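Local coordinates for protein TetR family transcriptional regulator (Streptomyces coelicolor, PDB 6SRN) that probably binds promoter DNA as a dimeric transcription factor and takes up a small furan-carboxylic acid hormone, in the control of antibiotic production, at residues V59-T62 with K63-Y67; E93-I97 with Q98-P102; R128-S131 with E132-S135; L204-L207 with M208-L212. All coordinates share one frame; numbering follows the deposited sequence.

Contact 1: residues V59-T62 with K63-Y67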
loop_
_atom_site.group_PDB
_atom_site.type_symbol
_atom_site.label_atom_id
_atom_site.label_comp_id
_atom_site.label_asym_id
_atom_site.label_seq_id
_atom_site.Cartn_x
_atom_site.Cartn_y
_atom_site.Cartn_z
ATOM N N VAL A 59 28.023 -11.157 -6.777
ATOM C CA VAL A 59 27.989 -11.425 -8.196
ATOM C C VAL A 59 29.320 -11.902 -8.757
ATOM O O VAL A 59 29.320 -12.506 -9.836
ATOM C CB VAL A 59 27.434 -10.239 -8.984
ATOM C CG1 VAL A 59 28.491 -9.164 -9.170
ATOM C CG2 VAL A 59 26.840 -10.705 -10.308
ATOM N N GLY A 60 30.434 -11.675 -8.044
ATOM C CA GLY A 60 31.721 -12.228 -8.404
ATOM C C GLY A 60 32.791 -11.235 -8.828
ATOM O O GLY A 60 33.919 -11.607 -9.181
ATOM N N MET A 61 32.498 -9.953 -8.733
ATOM C CA MET A 61 33.374 -9.000 -9.404
ATOM C C MET A 61 33.854 -7.916 -8.435
ATOM O O MET A 61 33.428 -7.871 -7.288
ATOM C CB MET A 61 32.685 -8.534 -10.696
ATOM C CG MET A 61 31.410 -7.767 -10.523
ATOM S SD MET A 61 30.359 -7.792 -11.992
ATOM C CE MET A 61 31.372 -6.745 -13.064
ATOM N N THR A 62 34.847 -7.116 -8.838
ATOM C CA THR A 62 35.316 -6.007 -7.991
ATOM C C THR A 62 34.295 -4.875 -7.992
ATOM O O THR A 62 33.506 -4.744 -8.931
ATOM C CB THR A 62 36.640 -5.398 -8.501
ATOM O OG1 THR A 62 36.435 -4.870 -9.819
ATOM C CG2 THR A 62 37.764 -6.456 -8.490
ATOM N N LYS A 63 34.332 -4.044 -6.962
ATOM C CA LYS A 63 33.452 -2.860 -6.917
ATOM C C LYS A 63 33.682 -1.978 -8.141
ATOM O O LYS A 63 32.715 -1.460 -8.716
ATOM C CB LYS A 63 33.644 -2.007 -5.661
ATOM C CG LYS A 63 33.076 -2.559 -4.359
ATOM C CD LYS A 63 33.263 -1.572 -3.191
ATOM C CE LYS A 63 32.326 -0.361 -3.253
ATOM N NZ LYS A 63 32.435 0.589 -2.097
ATOM N N GLY A 64 34.947 -1.741 -8.489
ATOM C CA GLY A 64 35.268 -0.898 -9.663
ATOM C C GLY A 64 34.659 -1.422 -10.946
ATOM O O GLY A 64 34.123 -0.665 -11.758
ATOM N N ALA A 65 34.666 -2.735 -11.114
ATOM C CA ALA A 65 33.982 -3.321 -12.266
ATOM C C ALA A 65 32.439 -3.143 -12.238
ATOM O O ALA A 65 31.784 -2.870 -13.252
ATOM C CB ALA A 65 34.373 -4.783 -12.395
ATOM N N VAL A 66 31.818 -3.300 -11.055
ATOM C CA VAL A 66 30.406 -3.002 -10.929
ATOM C C VAL A 66 30.056 -1.539 -11.242
ATOM O O VAL A 66 29.041 -1.247 -11.890
ATOM C CB VAL A 66 29.857 -3.367 -9.534
ATOM C CG1 VAL A 66 28.399 -2.965 -9.346
ATOM C CG2 VAL A 66 29.978 -4.842 -9.263
ATOM N N TYR A 67 30.891 -0.620 -10.764
ATOM C CA TYR A 67 30.647 0.805 -10.978
ATOM C C TYR A 67 30.693 1.192 -12.455
ATOM O O TYR A 67 30.084 2.198 -12.845
ATOM C CB TYR A 67 31.643 1.647 -10.171
ATOM C CG TYR A 67 31.385 1.770 -8.671
ATOM C CD1 TYR A 67 30.105 1.962 -8.156
ATOM C CD2 TYR A 67 32.434 1.706 -7.780
ATOM C CE1 TYR A 67 29.891 2.106 -6.791
ATOM C CE2 TYR A 67 32.233 1.846 -6.400
ATOM C CZ TYR A 67 30.953 2.024 -5.922
ATOM O OH TYR A 67 30.766 2.167 -4.553
#
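Met-61 presses its side chain against Val-66 on the first turn of helix 63-69, and this is the tight part of the contact: Met-61 CG lies 3.5 Å from Val-66 CG2, closer than carbons usually pack, with the two side chains crossing at about a right angle. A bend at chi3 (-70°) turns the far end of the thioether back, so that Met-61 CE rests 3.6 Å from Ala-65 CB. An unbranched, flexible methionine suits this spot, since that bend lets one chain touch Val-66 with CG and Ala-65 with CE. Met-61 and Val-66 both also reach Ile-34 of helix 31-49. These residues form the turn and the start of the second helix of the predicted helix-turn-helix, the DNA-binding element of the TetR family. The turn begins at Gly-60, whose positive phi of 114° would bring a beta carbon against the preceding carbonyl oxygen. On the exposed side Thr-62 is the N-cap: its OG1 accepts from Ala-65 N at 3.1 Å, while its carbonyl O takes Val-66 N at 3.1 Å, nearly straight at 165°. Lys-63 sets out away from the turn, its long chain lying against Lys-53 of helix 52-59.

Contact 2: residues E93-I97 with Q98-P102; sequences EEIRI and QGFTP
Helix 88-96 closes through a type I turn from Arg-96 to Gly-99, in which Gly-99 N donates to Arg-96 O at 2.9 Å and Gln-98 N to Ile-95 O at 3.1 Å. This is a Schellman motif, a common C-terminal helix cap. Glycine suits the residue that leaves the helix, because its positive phi (85°) would jam a beta carbon against the carbonyl oxygen before it. Both donors stand above the planes of their carbonyl groups.

Beyond the glycine, Phe-100 meets Ile-95. The two side chains cross at about a right angle, with Ile-95 CG2 3.9 Å from Phe-100 CD2, and Ile-95 O sits in the ring plane at the edge, 3.5 Å from that same CD2. CG2 of Ile-95 reaches the ring because it lies anti to the backbone N. A branched apolar residue fits here, since Ile-95 is buried and also packs on Thr-105 and Met-109 of helix 102-119. Glu-94 turns its carboxylate to Arg-112 of that helix in a salt bridge. One turn apart on the exposed face, Arg-96 grips Glu-93 side-on: NE donates to OE1 of Glu-93, and Arg-96 NH2 reaches Glu-93 OE2 at 2.7 Å.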
loop_
_atom_site.group_PDB
_atom_site.type_symbol
_atom_site.label_atom_id
_atom_site.label_comp_id
_atom_site.label_asym_id
_atom_site.label_seq_id
_atom_site.Cartn_x
_atom_site.Cartn_y
_atom_site.Cartn_z
ATOM N N GLU A 93 1.972 -7.898 -24.468
ATOM C CA GLU A 93 2.006 -8.269 -25.874
ATOM C C GLU A 93 1.935 -9.775 -26.047
ATOM O O GLU A 93 1.234 -10.251 -26.921
ATOM C CB GLU A 93 3.259 -7.688 -26.558
ATOM C CG GLU A 93 3.338 -7.924 -28.070
ATOM C CD GLU A 93 2.237 -7.217 -28.863
ATOM O OE1 GLU A 93 1.405 -6.455 -28.295
ATOM O OE2 GLU A 93 2.176 -7.453 -30.090
ATOM N N GLU A 94 2.646 -10.522 -25.213
ATOM C CA GLU A 94 2.610 -11.993 -25.293
ATOM C C GLU A 94 1.165 -12.522 -25.071
ATOM O O GLU A 94 0.716 -13.461 -25.721
ATOM C CB GLU A 94 3.558 -12.544 -24.232
ATOM C CG GLU A 94 3.692 -14.055 -24.157
ATOM C CD GLU A 94 4.544 -14.464 -22.975
ATOM O OE1 GLU A 94 5.585 -13.809 -22.729
ATOM O OE2 GLU A 94 4.172 -15.427 -22.279
ATOM N N ILE A 95 0.457 -11.891 -24.137
ATOM C CA ILE A 95 -0.914 -12.282 -23.828
ATOM C C ILE A 95 -1.886 -11.884 -24.958
ATOM O O ILE A 95 -2.774 -12.635 -25.395
ATOM C CB ILE A 95 -1.345 -11.647 -22.482
ATOM C CG1 ILE A 95 -0.548 -12.261 -21.328
ATOM C CG2 ILE A 95 -2.822 -11.863 -22.251
ATOM C CD1 ILE A 95 -0.491 -11.417 -20.093
ATOM N N ARG A 96 -1.672 -10.692 -25.478
ATOM C CA ARG A 96 -2.511 -10.170 -26.546
ATOM C C ARG A 96 -2.503 -11.043 -27.787
ATOM O O ARG A 96 -3.561 -11.320 -28.365
ATOM C CB ARG A 96 -2.040 -8.757 -26.937
ATOM C CG ARG A 96 -2.932 -8.093 -27.966
ATOM C CD ARG A 96 -2.313 -6.804 -28.518
ATOM N NE ARG A 96 -1.184 -7.064 -29.394
ATOM C CZ ARG A 96 -1.308 -7.448 -30.666
ATOM N NH1 ARG A 96 -2.524 -7.593 -31.215
ATOM N NH2 ARG A 96 -0.220 -7.671 -31.409
ATOM N N ILE A 97 -1.328 -11.448 -28.194
ATOM C CA ILE A 97 -1.242 -12.205 -29.430
ATOM C C ILE A 97 -1.848 -13.618 -29.297
ATOM O O ILE A 97 -2.036 -14.321 -30.286
ATOM C CB ILE A 97 0.163 -12.193 -30.003
ATOM C CG1 ILE A 97 1.148 -13.015 -29.185
ATOM C CG2 ILE A 97 0.664 -10.769 -30.134
ATOM C CD1 ILE A 97 2.284 -13.500 -30.039
ATOM N N GLN A 98 -2.203 -14.010 -28.085
ATOM C CA GLN A 98 -2.919 -15.279 -27.904
ATOM C C GLN A 98 -4.426 -15.134 -27.973
ATOM O O GLN A 98 -5.162 -16.133 -27.928
ATOM C CB GLN A 98 -2.460 -15.879 -26.626
ATOM C CG GLN A 98 -1.023 -16.294 -26.776
ATOM C CD GLN A 98 -0.550 -16.949 -25.513
ATOM O OE1 GLN A 98 0.023 -16.307 -24.635
ATOM N NE2 GLN A 98 -0.755 -18.265 -25.425
ATOM N N GLY A 99 -4.906 -13.913 -28.163
ATOM C CA GLY A 99 -6.298 -13.703 -28.405
ATOM C C GLY A 99 -7.142 -13.613 -27.173
ATOM O O GLY A 99 -8.360 -13.755 -27.252
ATOM N N PHE A 100 -6.518 -13.337 -26.029
ATOM C CA PHE A 100 -7.330 -13.065 -24.839
ATOM C C PHE A 100 -8.109 -11.739 -25.022
ATOM O O PHE A 100 -7.604 -10.826 -25.656
ATOM C CB PHE A 100 -6.493 -13.104 -23.556
ATOM C CG PHE A 100 -6.019 -14.489 -23.225
ATOM C CD1 PHE A 100 -6.837 -15.377 -22.564
ATOM C CD2 PHE A 100 -4.762 -14.912 -23.626
ATOM C CE1 PHE A 100 -6.384 -16.647 -22.280
ATOM C CE2 PHE A 100 -4.307 -16.185 -23.341
ATOM C CZ PHE A 100 -5.125 -17.048 -22.658
ATOM N N THR A 101 -9.324 -11.687 -24.511
ATOM C CA THR A 101 -10.148 -10.467 -24.564
ATOM C C THR A 101 -9.516 -9.340 -23.752
ATOM O O THR A 101 -8.622 -9.585 -22.963
ATOM C CB THR A 101 -11.570 -10.695 -23.999
ATOM O OG1 THR A 101 -11.532 -10.964 -22.582
ATOM C CG2 THR A 101 -12.312 -11.811 -24.762
ATOM N N PRO A 102 -9.947 -8.107 -24.000
ATOM C CA PRO A 102 -9.353 -6.990 -23.258
ATOM C C PRO A 102 -9.371 -7.177 -21.739
ATOM O O PRO A 102 -8.347 -6.996 -21.055
ATOM C CB PRO A 102 -10.222 -5.809 -23.708
ATOM C CG PRO A 102 -10.500 -6.151 -25.170
ATOM C CD PRO A 102 -10.824 -7.609 -25.080
#

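Contact 3: residues R128-S131 with E132-S135. Unlike the reference sequence in segment 132-135: Ser-135 (reference Phe).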
loop_
_atom_site.group_PDB
_atom_site.type_symbol
_atom_site.label_atom_id
_atom_site.label_comp_id
_atom_site.label_asym_id
_atom_site.label_seq_id
_atom_site.Cartn_x
_atom_site.Cartn_y
_atom_site.Cartn_z
ATOM N N ARG A 128 10.233 -2.993 -2.592
ATOM C CA ARG A 128 10.823 -2.536 -1.357
ATOM C C ARG A 128 11.486 -1.191 -1.509
ATOM O O ARG A 128 11.356 -0.336 -0.626
ATOM C CB ARG A 128 11.825 -3.554 -0.807
ATOM C CG ARG A 128 12.404 -3.119 0.532
ATOM C CD ARG A 128 12.980 -4.270 1.308
ATOM N NE ARG A 128 13.453 -3.795 2.618
ATOM C CZ ARG A 128 13.917 -4.601 3.577
ATOM N NH1 ARG A 128 14.006 -5.891 3.371
ATOM N NH2 ARG A 128 14.288 -4.096 4.760
ATOM N N LEU A 129 12.217 -0.975 -2.601
ATOM C CA LEU A 129 12.836 0.339 -2.833
ATOM C C LEU A 129 11.776 1.442 -2.924
ATOM O O LEU A 129 11.954 2.521 -2.320
ATOM C CB LEU A 129 13.705 0.274 -4.072
ATOM C CG LEU A 129 14.914 -0.657 -3.959
ATOM C CD1 LEU A 129 15.519 -0.926 -5.320
ATOM C CD2 LEU A 129 15.949 -0.083 -3.025
ATOM N N GLN A 130 10.682 1.192 -3.631
ATOM C CA GLN A 130 9.565 2.173 -3.691
ATOM C C GLN A 130 8.879 2.376 -2.328
ATOM O O GLN A 130 8.364 3.475 -2.030
ATOM C CB GLN A 130 8.522 1.777 -4.703
ATOM C CG GLN A 130 8.997 1.804 -6.132
ATOM C CD GLN A 130 9.206 3.202 -6.666
ATOM O OE1 GLN A 130 9.884 4.018 -6.037
ATOM N NE2 GLN A 130 8.672 3.465 -7.825
ATOM N N SER A 131 8.858 1.339 -1.496
ATOM C CA SER A 131 8.263 1.466 -0.154
ATOM C C SER A 131 9.042 2.435 0.677
ATOM O O SER A 131 8.471 3.103 1.568
ATOM C CB SER A 131 8.260 0.122 0.605
ATOM O OG SER A 131 9.482 -0.038 1.351
ATOM N N GLU A 132 10.358 2.469 0.438
ATOM C CA GLU A 132 11.339 3.227 1.139
ATOM C C GLU A 132 11.564 4.576 0.476
ATOM O O GLU A 132 12.384 5.315 0.914
ATOM C CB GLU A 132 12.664 2.440 1.254
ATOM C CG GLU A 132 12.396 1.075 1.911
ATOM C CD GLU A 132 13.592 0.235 2.284
ATOM O OE1 GLU A 132 14.706 0.580 1.821
ATOM O OE2 GLU A 132 13.372 -0.805 3.022
ATOM N N ARG A 133 10.775 4.935 -0.537
ATOM C CA ARG A 133 11.125 6.120 -1.335
ATOM C C ARG A 133 11.266 7.430 -0.561
ATOM O O ARG A 133 12.060 8.247 -0.946
ATOM C CB ARG A 133 10.156 6.377 -2.491
ATOM C CG ARG A 133 8.734 6.689 -2.040
ATOM C CD ARG A 133 7.717 6.505 -3.143
ATOM N NE ARG A 133 7.856 7.459 -4.234
ATOM C CZ ARG A 133 7.181 8.599 -4.386
ATOM N NH1 ARG A 133 6.275 9.031 -3.492
ATOM N NH2 ARG A 133 7.381 9.310 -5.470
ATOM N N ALA A 134 10.459 7.633 0.487
ATOM C CA ALA A 134 10.506 8.864 1.291
ATOM C C ALA A 134 11.830 9.057 2.026
ATOM O O ALA A 134 12.156 10.175 2.430
ATOM C CB ALA A 134 9.363 8.846 2.296
ATOM N N SER A 135 12.559 7.964 2.266
ATOM C CA SER A 135 13.883 8.037 2.885
ATOM C C SER A 135 15.006 7.339 2.095
ATOM O O SER A 135 15.944 6.807 2.679
ATOM C CB SER A 135 13.822 7.451 4.303
ATOM O OG SER A 135 13.194 6.188 4.307
HETATM O O HOH W 1 9.716 6.689 -6.206
HETATM O O HOH W 2 10.652 -1.131 3.759
HETATM O O HOH W 3 8.496 5.752 2.017
#
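Glu-132 bonds back onto Arg-128 just where helix 121-131 gives out, a helix C-terminus running into a short 3-10 turn beside the ligand pocket of this TetR-type regulator. Its N donates to Arg-128 O at 3.2 Å. That oxygen also accepts from Ser-131 OG at 2.7 Å, a bond well suited to a short hydroxyl side chain folded onto its own helix. The carboxylate of Glu-132 continues the link: Arg-128 NE gives an almost straight bond (176°) to Glu-132 OE2 at 3.0 Å. OE2 lies in the guanidinium plane, but the donor comes from above the carboxylate, the two planes being 86° apart. Arg-128 reaches it through a chain extended from CG to NE, while its NH1 binds Ala-43 O and Glu-132 OE1 binds Tyr-47 N, so both partners of the salt bridge also bond to helix 31-49, in the TetR DNA-binding domain.

Arg-133 follows, its N donating to Gln-130 O from well above the carbonyl plane, and its guanidinium bonding to Asn-190 O of the second subunit. Gln-130, whose NE2 binds Pro-141 O and Tyr-85 OH, lines the pocket for the furan ligand. A water donates to Gln-130 OE1 at 2.7 Å and accepts from Arg-133 NE at 2.8 Å. Small Ala-134 packs on Arg-128 of the second subunit, and its N donates at 3.1 Å to another water, which in turn donates to Ser-131 O at 2.7 Å.

Contact 4: residues L204-L207 with M208-L212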
loop_
_atom_site.group_PDB
_atom_site.type_symbol
_atom_site.label_atom_id
_atom_site.label_comp_id
_atom_site.label_asym_id
_atom_site.label_seq_id
_atom_site.Cartn_x
_atom_site.Cartn_y
_atom_site.Cartn_z
ATOM N N LEU A 204 -9.908 -10.679 -3.669
ATOM C CA LEU A 204 -10.123 -9.279 -4.012
ATOM C C LEU A 204 -10.457 -9.139 -5.521
ATOM O O LEU A 204 -11.373 -8.386 -5.859
ATOM C CB LEU A 204 -8.834 -8.482 -3.691
ATOM C CG LEU A 204 -8.758 -7.045 -4.219
ATOM C CD1 LEU A 204 -9.883 -6.215 -3.676
ATOM C CD2 LEU A 204 -7.389 -6.444 -3.850
ATOM N N ARG A 205 -9.719 -9.812 -6.384
ATOM C CA ARG A 205 -9.948 -9.843 -7.843
ATOM C C ARG A 205 -11.372 -10.295 -8.141
ATOM O O ARG A 205 -12.058 -9.731 -9.032
ATOM C CB ARG A 205 -8.932 -10.816 -8.386
ATOM C CG ARG A 205 -8.829 -11.216 -9.806
ATOM C CD ARG A 205 -7.988 -12.478 -9.660
ATOM N NE ARG A 205 -8.753 -13.652 -9.983
ATOM C CZ ARG A 205 -9.212 -13.898 -11.197
ATOM N NH1 ARG A 205 -9.000 -13.029 -12.193
ATOM N NH2 ARG A 205 -9.876 -15.004 -11.425
ATOM N N GLU A 206 -11.876 -11.264 -7.391
ATOM C CA GLU A 206 -13.249 -11.723 -7.649
ATOM C C GLU A 206 -14.243 -10.565 -7.507
ATOM O O GLU A 206 -15.161 -10.382 -8.353
ATOM C CB GLU A 206 -13.606 -12.920 -6.756
ATOM C CG GLU A 206 -14.912 -13.610 -7.166
ATOM C CD GLU A 206 -16.188 -12.932 -6.704
ATOM O OE1 GLU A 206 -16.225 -12.177 -5.695
ATOM O OE2 GLU A 206 -17.245 -13.217 -7.359
ATOM N N LEU A 207 -14.063 -9.762 -6.479
ATOM C CA LEU A 207 -14.928 -8.598 -6.316
ATOM C C LEU A 207 -14.703 -7.556 -7.416
ATOM O O LEU A 207 -15.645 -7.053 -8.022
ATOM C CB LEU A 207 -14.652 -7.927 -4.975
ATOM C CG LEU A 207 -14.854 -8.750 -3.713
ATOM C CD1 LEU A 207 -14.422 -7.942 -2.497
ATOM C CD2 LEU A 207 -16.293 -9.188 -3.576
ATOM N N MET A 208 -13.447 -7.222 -7.688
ATOM C CA MET A 208 -13.171 -6.146 -8.641
ATOM C C MET A 208 -13.662 -6.514 -10.009
ATOM O O MET A 208 -14.273 -5.680 -10.660
ATOM C CB MET A 208 -11.684 -5.843 -8.680
ATOM C CG MET A 208 -11.229 -5.471 -7.295
ATOM S SD MET A 208 -11.601 -3.783 -6.897
ATOM C CE MET A 208 -10.596 -2.776 -8.036
ATOM N N PHE A 209 -13.384 -7.727 -10.469
ATOM C CA PHE A 209 -13.807 -8.098 -11.822
ATOM C C PHE A 209 -15.303 -8.370 -11.918
ATOM O O PHE A 209 -15.874 -8.101 -12.966
ATOM C CB PHE A 209 -12.941 -9.205 -12.388
ATOM C CG PHE A 209 -11.607 -8.708 -12.797
ATOM C CD1 PHE A 209 -11.390 -8.135 -14.051
ATOM C CD2 PHE A 209 -10.585 -8.693 -11.872
ATOM C CE1 PHE A 209 -10.139 -7.605 -14.376
ATOM C CE2 PHE A 209 -9.352 -8.192 -12.216
ATOM C CZ PHE A 209 -9.138 -7.627 -13.438
ATOM N N PHE A 210 -15.938 -8.765 -10.825
ATOM C CA PHE A 210 -17.411 -8.858 -10.799
ATOM C C PHE A 210 -18.011 -7.483 -11.075
ATOM O O PHE A 210 -18.997 -7.352 -11.856
ATOM C CB PHE A 210 -17.929 -9.393 -9.482
ATOM C CG PHE A 210 -19.419 -9.502 -9.443
ATOM C CD1 PHE A 210 -20.207 -8.425 -9.047
ATOM C CD2 PHE A 210 -20.016 -10.676 -9.818
ATOM C CE1 PHE A 210 -21.589 -8.534 -9.026
ATOM C CE2 PHE A 210 -21.388 -10.798 -9.806
ATOM C CZ PHE A 210 -22.172 -9.719 -9.430
ATOM N N ALA A 211 -17.378 -6.461 -10.503
ATOM C CA ALA A 211 -17.825 -5.072 -10.668
ATOM C C ALA A 211 -17.468 -4.452 -12.018
ATOM O O ALA A 211 -18.083 -3.462 -12.421
ATOM C CB ALA A 211 -17.275 -4.245 -9.542
ATOM N N LEU A 212 -16.459 -4.977 -12.714
ATOM C CA LEU A 212 -16.022 -4.437 -13.994
ATOM C C LEU A 212 -16.752 -5.074 -15.159
ATOM O O LEU A 212 -16.931 -4.447 -16.185
ATOM C CB LEU A 212 -14.521 -4.602 -14.227
ATOM C CG LEU A 212 -13.690 -3.744 -13.272
ATOM C CD1 LEU A 212 -12.262 -4.211 -13.359
ATOM C CD2 LEU A 212 -13.780 -2.272 -13.594
#
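Arg-205 O accepts the shortest bond here, from Phe-209 N at 2.8 Å and nearly straight at 172°. The same oxygen also lies at the edge of the Phe-209 ring, near its plane, 3.4 Å from CD2. Arg-205 CG comes in obliquely beside the CD2-CE2 edge, 3.7 Å from Phe-209 CD2. The arginine suits a place at the border of the core: its CG methylene packs against the ring edge, while its bend at chi3 (112°) carries the charged end to Glu-107 of helix 102-119, where NH1 forms a salt bridge. Phe-209 is buried against Leu-103 and Val-106 of that same helix.

A turn round, Leu-204 and Met-208 lie side by side and point the same way, Leu-204 CD1 3.9 Å from Met-208 CG. The flexible methionine, bent at chi2 and chi3, packs on Leu-177 of helix 170-192 and on Met-208 of the second subunit. The side chain of Phe-210 has CG opposite the backbone N (chi1 -180°), and its ring makes a cation-pi contact with Arg-165 of the second subunit, to which Glu-206 OE2 is also salt-bridged. Small Ala-211 lets Leu-207 of that subunit come close. With helices 170-192 and 197-212 both reaching the other copy, this is the helical dimer interface characteristic of TetR-family regulators.

The four contacts follow one another along the chain, each closing before the next opens, in a protein built from helices without strands. Contact 1 belongs to the predicted DNA-binding helix-turn-helix, and its centre is about 47 Å from that of contact 4, on the opposite side of the chain's centre. Contact 3 lies about 25 Å from contact 1, centre to centre, and holds a residue of the ligand pocket. Contacts 2 and 4 come nearest, about 7 Å between atoms, and both pack on helix 102-119. Contacts 3 and 4 each touch the second subunit. The pocket residue of contact 3 lies between the predicted DNA-binding element and contact 4 at the dimer interface, consistent with hormone binding being relayed to the DNA-binding domain.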